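Local coordinates for projannalysin (Methanocaldococcus jannaschii, PDB 4JIX), which is the zymogen of a minigluzincin, a small soluble zinc metallopeptidase, and probably hydrolyses peptide bonds once activated, at residues I68-L73 against R92-K97; L73-F76 against N82-I85. The protein carries 1 engineered substitution. All coordinates share one frame; numbering follows the deposited sequence.

Following the chain from the N terminus, helix 62-78 supplies first residues 68-73 and then 73-76, so that both contacts leave from one continuous helix and share Leu73. Contact 2 closes the shorter loop: past the end of the helix the chain turns back, and Asn82 and His83 meet the helix as the chain leads into helix 85-91. Contact 1 closes the wider one, since the chain runs on through helix 85-91 and returns at 92-97, where helix 97-111 begins. Contact 2 is therefore nested within contact 1. The two centres lie about 9 Å apart, and one zinc ion joins them, bound by His71 in contact 1 and by His75 and His83 in contact 2.

Contact 1. Residues I68-L73 against R92-K97. With ZN (zinc ion), chain C.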
loop_
_atom_site.group_PDB
_atom_site.type_symbol
_atom_site.label_atom_id
_atom_site.label_comp_id
_atom_site.label_asym_id
_atom_site.label_seq_id
_atom_site.Cartn_x
_atom_site.Cartn_y
_atom_site.Cartn_z
ATOM N N ILE A 68 -6.610 -0.489 -8.020
ATOM C CA ILE A 68 -7.253 -0.874 -6.757
ATOM C C ILE A 68 -8.694 -1.348 -7.042
ATOM O O ILE A 68 -9.089 -2.410 -6.565
ATOM C CB ILE A 68 -7.212 0.331 -5.763
ATOM C CG1 ILE A 68 -5.784 0.558 -5.192
ATOM C CG2 ILE A 68 -8.234 0.186 -4.630
ATOM C CD1 ILE A 68 -5.592 2.026 -4.565
ATOM N N ILE A 69 -9.463 -0.548 -7.801
ATOM C CA ILE A 69 -10.853 -0.858 -8.154
ATOM C C ILE A 69 -10.881 -2.110 -9.035
ATOM O O ILE A 69 -11.742 -2.966 -8.826
ATOM C CB ILE A 69 -11.558 0.354 -8.825
ATOM C CG1 ILE A 69 -11.689 1.539 -7.836
ATOM C CG2 ILE A 69 -12.946 -0.040 -9.382
ATOM C CD1 ILE A 69 -11.899 2.932 -8.520
ATOM N N LEU A 70 -9.955 -2.209 -10.024
ATOM C CA LEU A 70 -9.825 -3.376 -10.905
ATOM C C LEU A 70 -9.636 -4.645 -10.073
ATOM O O LEU A 70 -10.275 -5.651 -10.363
ATOM C CB LEU A 70 -8.645 -3.212 -11.880
ATOM C CG LEU A 70 -8.381 -4.359 -12.880
ATOM C CD1 LEU A 70 -9.523 -4.516 -13.922
ATOM C CD2 LEU A 70 -7.036 -4.168 -13.592
ATOM N N HIS A 71 -8.780 -4.594 -9.043
ATOM C CA HIS A 71 -8.559 -5.751 -8.166
ATOM C C HIS A 71 -9.892 -6.235 -7.557
ATOM O O HIS A 71 -10.214 -7.416 -7.651
ATOM C CB HIS A 71 -7.552 -5.425 -7.032
ATOM C CG HIS A 71 -7.243 -6.617 -6.163
ATOM N ND1 HIS A 71 -6.114 -7.387 -6.369
ATOM C CD2 HIS A 71 -7.957 -7.150 -5.144
ATOM C CE1 HIS A 71 -6.150 -8.341 -5.446
ATOM N NE2 HIS A 71 -7.266 -8.262 -4.707
ATOM N N GLU A 72 -10.649 -5.329 -6.931
ATOM C CA GLU A 72 -11.917 -5.711 -6.282
ATOM C C GLU A 72 -12.953 -6.250 -7.259
ATOM O O GLU A 72 -13.723 -7.151 -6.914
ATOM C CB GLU A 72 -12.548 -4.508 -5.562
ATOM C CG GLU A 72 -11.603 -3.741 -4.657
ATOM C CD GLU A 72 -10.989 -4.556 -3.546
ATOM O OE1 GLU A 72 -11.533 -5.631 -3.209
ATOM O OE2 GLU A 72 -9.924 -4.139 -3.046
ATOM N N LEU A 73 -13.026 -5.629 -8.444
ATOM C CA LEU A 73 -14.047 -5.978 -9.408
ATOM C C LEU A 73 -13.708 -7.262 -10.159
ATOM O O LEU A 73 -14.638 -7.947 -10.573
ATOM C CB LEU A 73 -14.378 -4.795 -10.337
ATOM C CG LEU A 73 -15.058 -3.586 -9.624
ATOM C CD1 LEU A 73 -15.434 -2.498 -10.607
ATOM C CD2 LEU A 73 -16.322 -4.014 -8.820
ATOM N N ARG A 92 -4.292 -10.298 -16.263
ATOM C CA ARG A 92 -3.315 -10.302 -17.358
ATOM C C ARG A 92 -3.814 -9.624 -18.637
ATOM O O ARG A 92 -2.985 -9.278 -19.484
ATOM C CB ARG A 92 -2.810 -11.724 -17.676
ATOM C CG ARG A 92 -1.810 -12.259 -16.641
ATOM C CD ARG A 92 -0.614 -11.342 -16.378
ATOM N NE ARG A 92 0.043 -11.721 -15.132
ATOM C CZ ARG A 92 -0.040 -11.050 -13.989
ATOM N NH1 ARG A 92 -0.690 -9.897 -13.932
ATOM N NH2 ARG A 92 0.570 -11.503 -12.905
ATOM N N ASN A 93 -5.137 -9.394 -18.765
ATOM C CA ASN A 93 -5.713 -8.673 -19.903
ATOM C C ASN A 93 -5.461 -7.168 -19.735
ATOM O O ASN A 93 -5.683 -6.403 -20.665
ATOM C CB ASN A 93 -7.222 -8.957 -20.029
ATOM C CG ASN A 93 -7.569 -10.366 -20.446
ATOM O OD1 ASN A 93 -6.886 -10.998 -21.260
ATOM N ND2 ASN A 93 -8.672 -10.874 -19.935
ATOM N N TYR A 94 -5.006 -6.756 -18.540
ATOM C CA TYR A 94 -4.751 -5.362 -18.201
ATOM C C TYR A 94 -3.280 -5.089 -17.965
ATOM O O TYR A 94 -2.778 -4.085 -18.457
ATOM C CB TYR A 94 -5.549 -4.967 -16.938
ATOM C CG TYR A 94 -7.042 -5.031 -17.157
ATOM C CD1 TYR A 94 -7.751 -3.916 -17.598
ATOM C CD2 TYR A 94 -7.739 -6.227 -17.000
ATOM C CE1 TYR A 94 -9.122 -3.981 -17.847
ATOM C CE2 TYR A 94 -9.104 -6.311 -17.271
ATOM C CZ TYR A 94 -9.794 -5.183 -17.684
ATOM O OH TYR A 94 -11.144 -5.264 -17.927
ATOM N N PHE A 95 -2.610 -5.938 -17.157
ATOM C CA PHE A 95 -1.218 -5.734 -16.773
ATOM C C PHE A 95 -0.430 -7.022 -16.652
ATOM O O PHE A 95 -0.926 -8.010 -16.109
ATOM C CB PHE A 95 -1.147 -5.016 -15.401
ATOM C CG PHE A 95 -1.906 -3.717 -15.296
ATOM C CD1 PHE A 95 -1.426 -2.558 -15.907
ATOM C CD2 PHE A 95 -3.096 -3.646 -14.578
ATOM C CE1 PHE A 95 -2.148 -1.361 -15.835
ATOM C CE2 PHE A 95 -3.818 -2.449 -14.505
ATOM C CZ PHE A 95 -3.342 -1.316 -15.136
ATOM N N SER A 96 0.841 -6.974 -17.079
ATOM C CA SER A 96 1.801 -8.061 -16.896
ATOM C C SER A 96 2.170 -8.128 -15.411
ATOM O O SER A 96 1.847 -7.195 -14.658
ATOM C CB SER A 96 3.051 -7.808 -17.740
ATOM O OG SER A 96 3.759 -6.708 -17.190
ATOM N N LYS A 97 2.836 -9.214 -14.985
ATOM C CA LYS A 97 3.266 -9.374 -13.592
ATOM C C LYS A 97 4.192 -8.205 -13.184
ATOM O O LYS A 97 4.003 -7.643 -12.113
ATOM C CB LYS A 97 3.950 -10.746 -13.373
ATOM C CG LYS A 97 4.632 -10.944 -12.001
ATOM C CD LYS A 97 3.664 -10.879 -10.797
ATOM C CE LYS A 97 4.341 -11.238 -9.495
ATOM N NZ LYS A 97 3.403 -11.145 -8.339
HETATM ZN ZN ZN C . -7.966 -9.691 -3.363
HETATM O O HOH W 1 -6.469 -9.039 -1.916
#
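Leu70 reaches from helix 62-78 to the loop residues Tyr94 and Phe95, and its two methyl groups do different jobs. CD1 sits over the middle of the Tyr94 ring, 3.7 Å from the centroid and only 7° from the ring normal, a well-formed CH-pi contact. CD2 is placed where the two aromatic side chains meet: it lies 3.7 Å from Tyr94 CG and 3.8 Å from Phe95 CE2, approaching Phe95 at the ring edge. With CG opposite the backbone N (chi1 -180°), the fork is turned toward the loop and both methyls meet aromatic carbons. Leucine suits the place, having a fork that can serve two rings at once.

In the loop, tyrosine offers both a ring face for CD1 and a hydroxyl, which is hydrogen-bonded to Ser22 of helix 12-22, while Phe95 packs on Cys100 and Ile103 of helix 97-111. The carbonyl O of Phe95 accepts a bond from Arg92 NH1 (2.9 Å), a bent one at 141° that ties the turn to itself. Replacing Tyr94 by an alanine would probably leave Leu70 CD1 without the ring face it rests on and Ser22 without its hydroxyl partner.

One turn of helix therefore has two chemistries: Leu70 makes apolar contacts with the loop, while the adjacent His71 gives NE2 to the zinc ion at 2.1 Å. The meeting with the loop rests on dispersion and CH-pi attraction, while the polar bonds of Tyr94 and Arg92 are made to Ser22 and within the loop.

Contact 2. Residues L73-F76 against N82-I85; sequences LIHF and NHGI. With ZN (zinc ion), chain C.
His75 and Asn82 mark the nearest approach of the two backbones, with CA atoms 7.3 Å apart. Residues 73-76 belong to the last turns of helix 62-78, whereas 82-84 are irregular loop, with Gly84 at the N-cap position and Ile85 opening helix 85-91. The Asn82 carbonyl looks back to the helix: its O lies 3.2 Å from His75 CE1, at the edge of the imidazole and near its plane. The Asn82 side chain, by contrast, leaves its backbone pointing away from the helix, which fits a polar residue at an exposed site.

Helix 62-78 carries the HExxH sequence characteristic of zinc metallopeptidases, and His71 and His75, one helical turn apart, both bind the metal. His83, beyond the helix, is the third histidine ligand at this site. His75 and His83 each hold the zinc ion through NE2 at 2.1 Å, and a water binds at 2.2 Å from the metal. The shared metal brings the two NE2 atoms within 3.1 Å of each other without a hydrogen bond, since both are committed to zinc. Their rings meet obliquely, centroids 4.8 Å apart and planes at 58°.

Histidine suits such a place because NE2 can go to zinc while ND1 takes a second partner. With CG beside the backbone N (chi1 -77°), the His75 ring swings from the helix toward the metal, and its ND1 is hydrogen-bonded to the Ser80 carbonyl O, which helps fix the rotation of the ring. On His83, ND1 is hydrogen-bonded to a glycerol, probably from the crystallisation liquor. Phe87 of helix 85-91 meets the His83 ring edge-to-face, and Gln109 of the second subunit packs against the same histidine.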
loop_
_atom_site.group_PDB
_atom_site.type_symbol
_atom_site.label_atom_id
_atom_site.label_comp_id
_atom_site.label_asym_id
_atom_site.label_seq_id
_atom_site.Cartn_x
_atom_site.Cartn_y
_atom_site.Cartn_z
ATOM N N LEU A 73 -13.026 -5.629 -8.444
ATOM C CA LEU A 73 -14.047 -5.978 -9.408
ATOM C C LEU A 73 -13.708 -7.262 -10.159
ATOM O O LEU A 73 -14.638 -7.947 -10.573
ATOM C CB LEU A 73 -14.378 -4.795 -10.337
ATOM C CG LEU A 73 -15.058 -3.586 -9.624
ATOM C CD1 LEU A 73 -15.434 -2.498 -10.607
ATOM C CD2 LEU A 73 -16.322 -4.014 -8.820
ATOM N N ILE A 74 -12.417 -7.649 -10.246
ATOM C CA ILE A 74 -12.048 -8.953 -10.818
ATOM C C ILE A 74 -12.635 -10.044 -9.895
ATOM O O ILE A 74 -13.287 -10.959 -10.397
ATOM C CB ILE A 74 -10.518 -9.124 -11.060
ATOM C CG1 ILE A 74 -10.065 -8.244 -12.253
ATOM C CG2 ILE A 74 -10.155 -10.621 -11.324
ATOM C CD1 ILE A 74 -8.550 -8.084 -12.343
ATOM N N HIS A 75 -12.487 -9.888 -8.552
ATOM C CA HIS A 75 -13.069 -10.816 -7.573
ATOM C C HIS A 75 -14.578 -10.963 -7.819
ATOM O O HIS A 75 -15.092 -12.076 -7.837
ATOM C CB HIS A 75 -12.846 -10.326 -6.125
ATOM C CG HIS A 75 -11.466 -10.535 -5.597
ATOM N ND1 HIS A 75 -10.921 -11.800 -5.482
ATOM C CD2 HIS A 75 -10.580 -9.630 -5.126
ATOM C CE1 HIS A 75 -9.724 -11.628 -4.949
ATOM N NE2 HIS A 75 -9.475 -10.341 -4.719
ATOM N N PHE A 76 -15.276 -9.832 -7.999
ATOM C CA PHE A 76 -16.710 -9.839 -8.229
ATOM C C PHE A 76 -17.034 -10.565 -9.537
ATOM O O PHE A 76 -17.951 -11.390 -9.555
ATOM C CB PHE A 76 -17.284 -8.408 -8.228
ATOM C CG PHE A 76 -18.789 -8.328 -8.406
ATOM C CD1 PHE A 76 -19.358 -7.369 -9.242
ATOM C CD2 PHE A 76 -19.641 -9.183 -7.701
ATOM C CE1 PHE A 76 -20.747 -7.274 -9.381
ATOM C CE2 PHE A 76 -21.030 -9.083 -7.838
ATOM C CZ PHE A 76 -21.573 -8.138 -8.687
ATOM N N ASN A 82 -10.535 -15.410 -3.781
ATOM C CA ASN A 82 -9.153 -15.857 -3.934
ATOM C C ASN A 82 -8.460 -15.245 -5.163
ATOM O O ASN A 82 -9.102 -14.607 -6.000
ATOM C CB ASN A 82 -9.097 -17.388 -3.999
ATOM C CG ASN A 82 -9.643 -18.061 -2.758
ATOM O OD1 ASN A 82 -9.564 -17.530 -1.653
ATOM N ND2 ASN A 82 -10.204 -19.254 -2.909
ATOM N N HIS A 83 -7.134 -15.406 -5.216
ATOM C CA HIS A 83 -6.292 -14.911 -6.303
ATOM C C HIS A 83 -5.712 -16.115 -7.056
ATOM O O HIS A 83 -4.496 -16.256 -7.185
ATOM C CB HIS A 83 -5.191 -13.970 -5.775
ATOM C CG HIS A 83 -5.689 -12.915 -4.837
ATOM N ND1 HIS A 83 -5.368 -12.937 -3.499
ATOM C CD2 HIS A 83 -6.459 -11.833 -5.084
ATOM C CE1 HIS A 83 -5.973 -11.890 -2.963
ATOM N NE2 HIS A 83 -6.646 -11.198 -3.884
ATOM N N GLY A 84 -6.589 -16.995 -7.517
ATOM C CA GLY A 84 -6.160 -18.176 -8.264
ATOM C C GLY A 84 -5.767 -17.854 -9.697
ATOM O O GLY A 84 -5.604 -16.685 -10.063
ATOM N N ILE A 85 -5.644 -18.892 -10.531
ATOM C CA ILE A 85 -5.321 -18.732 -11.951
ATOM C C ILE A 85 -6.451 -17.948 -12.656
ATOM O O ILE A 85 -6.149 -17.142 -13.532
ATOM C CB ILE A 85 -4.999 -20.097 -12.646
ATOM C CG1 ILE A 85 -4.374 -19.886 -14.049
ATOM C CG2 ILE A 85 -6.206 -21.056 -12.681
ATOM C CD1 ILE A 85 -3.395 -20.969 -14.501
HETATM ZN ZN ZN C . -7.966 -9.691 -3.363
HETATM O O HOH W 1 -6.469 -9.039 -1.916
#